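Local structure of extracellular solute-binding protein, family 1 (3OMB) at residues Y246-K251 with I517-S522; S257-D262 with A484-T489. The protein probably captures a solute outside the cell, perhaps a sugar, for an ABC-type importer, and carries a bound magnesium ion. All coordinates share one frame; numbering follows the deposited sequence.

How the contacts relate
Two small apolar contacts, their centres 8 Å apart, show how a solute-binding protein ties its middle to its C-terminal helices. Along the chain the order is 246-251, 257-262, 484-489 and 517-522, so contact 2 lies within the span bracketed by contact 1. The two strands of an antiparallel hairpin, 248-251 and 254-257, feed one contact each, the second through the loop that follows it; helices 519-534 and 473-486 supply the other halves. Gly247 O, 2.8 Å from Phe258 N, probably accepts a hydrogen bond that joins the contacts through the backbone. Both are buried packing, away from the magnesium site.

Contact 1: residues Y246-K251 with I517-S522; sequences YGFYAK and IGLQES
Phe248 reaches from the start of a two-stranded antiparallel hairpin to Leu519 and Ser522 in the first turn of helix 519-534, the last helix of this solute-binding protein. Between the two segments, the close packing is confined to the far end of the phenyl ring. Phe248 CZ lies 3.6 Å from Ser522 CB and 4.0 Å from Leu519 CD1. The aromatic ring approaches both obliquely, while the side chains of Phe248 and Leu519 run alongside one another with opposite sense. With CG anti to the backbone N (chi1 -178°), Leu519, whose CB bond does not itself aim at the strand, brings CD1 to the ring. Trp526, further along the helix, adds a second aromatic ring, inclined at about 45° to that of Phe248.

Elsewhere the segments diverge. The strand runs on from Phe248 to a partly exposed Lys251, and on the helical side the exposed Gln520 has its CB directed away from the strand. Even the closest pair of CA atoms, those of Phe248 and Ser522, is 9.1 Å apart, so the Phe248 side chain has to span most of the gap. Ser522 divides its roles: its CB packs on the phenylalanine, whereas its hydroxyl is hydrogen-bonded to Asn482 of helix 473-486. Gly518 occupies the N-cap position, and its O accepts the first-turn hydrogen bond from Ser522 N at 3.0 Å.

Contact 2: residues S257-D262 with A484-T489; sequences SFLTSD and AEIFNT
This is a buried, purely apolar contact between the loop that follows strand 254-257 and the C-terminal end of helix 473-486. Leu259 is the one residue of the loop to cross the gap, and it does so with a single methyl: CD1 is 3.6 Å from CG2 of Ile486 and 4.1 Å from CZ of Phe487. Its side chain runs at about a right angle to both partners. The extended form of the leucine, with CD1 anti to CA (chi2 176°), carries that methyl outward to the pair.

Ile486 and Phe487 receive it as neighbours already packed together. CG2 of Ile486 lies over one face of the Phe487 ring, 3.7 Å above its plane and displaced toward the rim, so the same methyl touches both the ring and the leucine. Phe487 is the first residue to depart from helical backbone angles.

The loop is shaped by an ST turn, in which Ser257 OG accepts a hydrogen bond from Leu259 N at 3.1 Å, with an N-H...O angle of 153°. This bond ties the backbone of the contacting leucine to the last residue of the strand. A few residues on, Ser261 is the N-cap of helix 262-276, its OG bonded to Tyr264 N. Helix 503-516 borders the loop: Leu514 packs on the Leu259 side chain, and the Tyr510 hydroxyl is hydrogen-bonded to Leu259 O. On the helix side, Ile486 also touches Leu519 and Ser522 of helix 519-534.

Contact 1: residues Y246-K251 with I517-S522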
loop_
_atom_site.group_PDB
_atom_site.type_symbol
_atom_site.label_atom_id
_atom_site.label_comp_id
_atom_site.label_asym_id
_atom_site.label_seq_id
_atom_site.Cartn_x
_atom_site.Cartn_y
_atom_site.Cartn_z
ATOM N N TYR A 246 -11.983 2.083 -1.552
ATOM C CA TYR A 246 -13.228 2.761 -1.920
ATOM C C TYR A 246 -14.449 2.084 -1.287
ATOM O O TYR A 246 -15.578 2.455 -1.557
ATOM C CB TYR A 246 -13.369 2.852 -3.442
ATOM C CG TYR A 246 -12.143 3.450 -4.099
ATOM C CD1 TYR A 246 -11.776 4.791 -3.864
ATOM C CD2 TYR A 246 -11.342 2.683 -4.926
ATOM C CE1 TYR A 246 -10.613 5.347 -4.457
ATOM C CE2 TYR A 246 -10.212 3.216 -5.532
ATOM C CZ TYR A 246 -9.848 4.542 -5.290
ATOM O OH TYR A 246 -8.712 5.037 -5.880
ATOM N N GLY A 247 -14.224 1.096 -0.436
ATOM C CA GLY A 247 -15.310 0.539 0.350
ATOM C C GLY A 247 -15.915 -0.732 -0.213
ATOM O O GLY A 247 -16.979 -1.138 0.222
ATOM N N PHE A 248 -15.235 -1.377 -1.151
ATOM C CA PHE A 248 -15.728 -2.639 -1.698
ATOM C C PHE A 248 -15.035 -3.861 -1.089
ATOM O O PHE A 248 -13.896 -3.785 -0.613
ATOM C CB PHE A 248 -15.640 -2.636 -3.233
ATOM C CG PHE A 248 -16.427 -1.516 -3.860
ATOM C CD1 PHE A 248 -17.800 -1.656 -4.104
ATOM C CD2 PHE A 248 -15.826 -0.294 -4.123
ATOM C CE1 PHE A 248 -18.535 -0.590 -4.641
ATOM C CE2 PHE A 248 -16.547 0.757 -4.646
ATOM C CZ PHE A 248 -17.901 0.613 -4.910
ATOM N N TYR A 249 -15.748 -4.985 -1.091
ATOM C CA TYR A 249 -15.182 -6.235 -0.644
ATOM C C TYR A 249 -15.870 -7.381 -1.373
ATOM O O TYR A 249 -16.819 -7.146 -2.125
ATOM C CB TYR A 249 -15.339 -6.372 0.866
ATOM C CG TYR A 249 -16.738 -6.658 1.379
ATOM C CD1 TYR A 249 -17.657 -5.619 1.584
ATOM C CD2 TYR A 249 -17.131 -7.959 1.711
ATOM C CE1 TYR A 249 -18.919 -5.865 2.108
ATOM C CE2 TYR A 249 -18.400 -8.210 2.235
ATOM C CZ TYR A 249 -19.277 -7.155 2.438
ATOM O OH TYR A 249 -20.536 -7.408 2.931
ATOM N N ALA A 250 -15.387 -8.609 -1.173
ATOM C CA ALA A 250 -16.073 -9.793 -1.700
ATOM C C ALA A 250 -16.217 -10.884 -0.652
ATOM O O ALA A 250 -15.398 -11.021 0.266
ATOM C CB ALA A 250 -15.365 -10.333 -2.940
ATOM N N LYS A 251 -17.275 -11.662 -0.790
ATOM C CA LYS A 251 -17.438 -12.863 0.018
ATOM C C LYS A 251 -18.202 -13.872 -0.826
ATOM O O LYS A 251 -19.170 -13.516 -1.501
ATOM C CB LYS A 251 -18.109 -12.550 1.371
ATOM C CG LYS A 251 -18.162 -13.757 2.303
ATOM C CD LYS A 251 -17.980 -13.458 3.816
ATOM C CE LYS A 251 -18.648 -12.173 4.285
ATOM N NZ LYS A 251 -18.826 -12.212 5.762
ATOM N N ILE A 517 -27.297 7.504 -5.681
ATOM C CA ILE A 517 -26.310 8.304 -6.413
ATOM C C ILE A 517 -25.219 7.453 -7.057
ATOM O O ILE A 517 -24.137 7.957 -7.407
ATOM C CB ILE A 517 -25.699 9.374 -5.540
ATOM C CG1 ILE A 517 -25.034 8.726 -4.319
ATOM C CG2 ILE A 517 -26.785 10.436 -5.167
ATOM C CD1 ILE A 517 -24.291 9.703 -3.439
ATOM N N GLY A 518 -25.504 6.156 -7.165
ATOM C CA GLY A 518 -24.689 5.247 -7.975
ATOM C C GLY A 518 -23.905 4.139 -7.313
ATOM O O GLY A 518 -23.193 3.426 -8.008
ATOM N N LEU A 519 -24.043 3.964 -5.991
ATOM C CA LEU A 519 -23.282 2.929 -5.283
ATOM C C LEU A 519 -23.499 1.523 -5.845
ATOM O O LEU A 519 -22.551 0.746 -5.995
ATOM C CB LEU A 519 -23.554 2.936 -3.777
ATOM C CG LEU A 519 -22.716 1.878 -3.045
ATOM C CD1 LEU A 519 -21.197 2.134 -3.223
ATOM C CD2 LEU A 519 -23.059 1.839 -1.594
ATOM N N GLN A 520 -24.753 1.202 -6.156
ATOM C CA GLN A 520 -25.092 -0.118 -6.676
ATOM C C GLN A 520 -24.559 -0.308 -8.073
ATOM O O GLN A 520 -24.251 -1.430 -8.468
ATOM C CB GLN A 520 -26.588 -0.277 -6.707
ATOM C CG GLN A 520 -27.244 0.077 -5.412
ATOM C CD GLN A 520 -27.599 -1.139 -4.654
ATOM O OE1 GLN A 520 -26.731 -1.758 -4.044
ATOM N NE2 GLN A 520 -28.882 -1.517 -4.683
ATOM N N GLU A 521 -24.462 0.787 -8.822
ATOM C CA GLU A 521 -23.831 0.750 -10.141
ATOM C C GLU A 521 -22.347 0.426 -10.040
ATOM O O GLU A 521 -21.846 -0.411 -10.782
ATOM C CB GLU A 521 -24.029 2.073 -10.875
ATOM C CG GLU A 521 -23.471 2.050 -12.279
ATOM C CD GLU A 521 -23.613 3.380 -12.963
ATOM O OE1 GLU A 521 -23.240 4.415 -12.356
ATOM O OE2 GLU A 521 -24.106 3.399 -14.107
ATOM N N SER A 522 -21.660 1.090 -9.109
ATOM C CA SER A 522 -20.261 0.824 -8.845
ATOM C C SER A 522 -20.028 -0.618 -8.434
ATOM O O SER A 522 -19.135 -1.290 -8.966
ATOM C CB SER A 522 -19.722 1.800 -7.779
ATOM O OG SER A 522 -19.719 3.117 -8.308
#

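Contact 2: residues S257-D262 with A484-T489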
loop_
_atom_site.group_PDB
_atom_site.type_symbol
_atom_site.label_atom_id
_atom_site.label_comp_id
_atom_site.label_asym_id
_atom_site.label_seq_id
_atom_site.Cartn_x
_atom_site.Cartn_y
_atom_site.Cartn_z
ATOM N N SER A 257 -20.499 -3.523 -1.238
ATOM C CA SER A 257 -19.911 -2.366 -0.595
ATOM C C SER A 257 -20.097 -2.496 0.915
ATOM O O SER A 257 -21.212 -2.715 1.388
ATOM C CB SER A 257 -20.592 -1.085 -1.059
ATOM O OG SER A 257 -20.019 0.013 -0.361
ATOM N N PHE A 258 -19.029 -2.338 1.686
ATOM C CA PHE A 258 -19.244 -2.314 3.122
ATOM C C PHE A 258 -19.854 -0.988 3.618
ATOM O O PHE A 258 -20.263 -0.898 4.771
ATOM C CB PHE A 258 -18.008 -2.780 3.947
ATOM C CG PHE A 258 -16.757 -1.918 3.792
ATOM C CD1 PHE A 258 -16.689 -0.638 4.325
ATOM C CD2 PHE A 258 -15.628 -2.435 3.168
ATOM C CE1 PHE A 258 -15.506 0.138 4.208
ATOM C CE2 PHE A 258 -14.452 -1.685 3.029
ATOM C CZ PHE A 258 -14.381 -0.395 3.565
ATOM N N LEU A 259 -19.960 0.023 2.749
ATOM C CA LEU A 259 -20.480 1.343 3.182
ATOM C C LEU A 259 -21.920 1.288 3.674
ATOM O O LEU A 259 -22.333 2.103 4.527
ATOM C CB LEU A 259 -20.349 2.404 2.087
ATOM C CG LEU A 259 -18.913 2.677 1.619
ATOM C CD1 LEU A 259 -18.925 3.680 0.476
ATOM C CD2 LEU A 259 -18.016 3.195 2.755
ATOM N N THR A 260 -22.659 0.311 3.146
ATOM C CA THR A 260 -24.056 0.087 3.494
ATOM C C THR A 260 -24.270 -1.237 4.271
ATOM O O THR A 260 -25.399 -1.695 4.386
ATOM C CB THR A 260 -24.960 0.132 2.225
ATOM O OG1 THR A 260 -24.482 -0.826 1.272
ATOM C CG2 THR A 260 -24.940 1.525 1.561
ATOM N N SER A 261 -23.203 -1.833 4.817
ATOM C CA SER A 261 -23.313 -3.123 5.515
ATOM C C SER A 261 -23.621 -2.930 6.987
ATOM O O SER A 261 -23.147 -1.971 7.594
ATOM C CB SER A 261 -22.040 -3.955 5.376
ATOM O OG SER A 261 -20.938 -3.284 5.962
ATOM N N ASP A 262 -24.411 -3.839 7.557
ATOM C CA ASP A 262 -24.599 -3.872 9.021
ATOM C C ASP A 262 -23.265 -3.876 9.751
ATOM O O ASP A 262 -23.132 -3.267 10.802
ATOM C CB ASP A 262 -25.438 -5.096 9.474
ATOM C CG ASP A 262 -26.922 -4.975 9.098
ATOM O OD1 ASP A 262 -27.348 -3.924 8.545
ATOM O OD2 ASP A 262 -27.678 -5.943 9.369
ATOM N N ALA A 484 -16.939 10.430 -6.529
ATOM C CA ALA A 484 -17.014 11.822 -6.095
ATOM C C ALA A 484 -18.348 12.075 -5.405
ATOM O O ALA A 484 -18.415 12.855 -4.474
ATOM C CB ALA A 484 -16.810 12.788 -7.270
ATOM N N GLU A 485 -19.413 11.414 -5.852
ATOM C CA GLU A 485 -20.704 11.526 -5.167
ATOM C C GLU A 485 -20.741 10.677 -3.891
ATOM O O GLU A 485 -21.210 11.146 -2.873
ATOM C CB GLU A 485 -21.887 11.213 -6.109
ATOM C CG GLU A 485 -21.765 11.888 -7.500
ATOM C CD GLU A 485 -23.094 12.386 -8.097
ATOM O OE1 GLU A 485 -24.151 11.729 -7.887
ATOM O OE2 GLU A 485 -23.068 13.439 -8.814
ATOM N N ILE A 486 -20.218 9.449 -3.937
ATOM C CA ILE A 486 -20.208 8.557 -2.767
ATOM C C ILE A 486 -19.399 9.189 -1.618
ATOM O O ILE A 486 -19.846 9.281 -0.470
ATOM C CB ILE A 486 -19.632 7.144 -3.144
ATOM C CG1 ILE A 486 -20.583 6.414 -4.101
ATOM C CG2 ILE A 486 -19.308 6.295 -1.898
ATOM C CD1 ILE A 486 -19.895 5.308 -4.939
ATOM N N PHE A 487 -18.210 9.654 -1.942
ATOM C CA PHE A 487 -17.363 10.252 -0.940
ATOM C C PHE A 487 -17.532 11.798 -0.868
ATOM O O PHE A 487 -16.614 12.515 -0.511
ATOM C CB PHE A 487 -15.922 9.789 -1.155
ATOM C CG PHE A 487 -15.745 8.301 -0.992
ATOM C CD1 PHE A 487 -15.620 7.740 0.266
ATOM C CD2 PHE A 487 -15.724 7.465 -2.096
ATOM C CE1 PHE A 487 -15.468 6.372 0.428
ATOM C CE2 PHE A 487 -15.577 6.091 -1.943
ATOM C CZ PHE A 487 -15.439 5.546 -0.675
ATOM N N ASN A 488 -18.726 12.294 -1.202
ATOM C CA ASN A 488 -19.088 13.691 -0.942
ATOM C C ASN A 488 -19.283 13.925 0.562
ATOM O O ASN A 488 -18.698 14.859 1.108
ATOM C CB ASN A 488 -20.362 14.083 -1.734
ATOM C CG ASN A 488 -20.757 15.556 -1.554
ATOM O OD1 ASN A 488 -19.906 16.446 -1.473
ATOM N ND2 ASN A 488 -22.063 15.812 -1.515
ATOM N N THR A 489 -20.081 13.072 1.226
ATOM C CA THR A 489 -20.366 13.223 2.668
ATOM C C THR A 489 -20.168 11.956 3.532
ATOM O O THR A 489 -20.336 12.021 4.757
ATOM C CB THR A 489 -21.813 13.749 2.949
ATOM O OG1 THR A 489 -22.779 12.787 2.501
ATOM C CG2 THR A 489 -22.091 15.130 2.285
#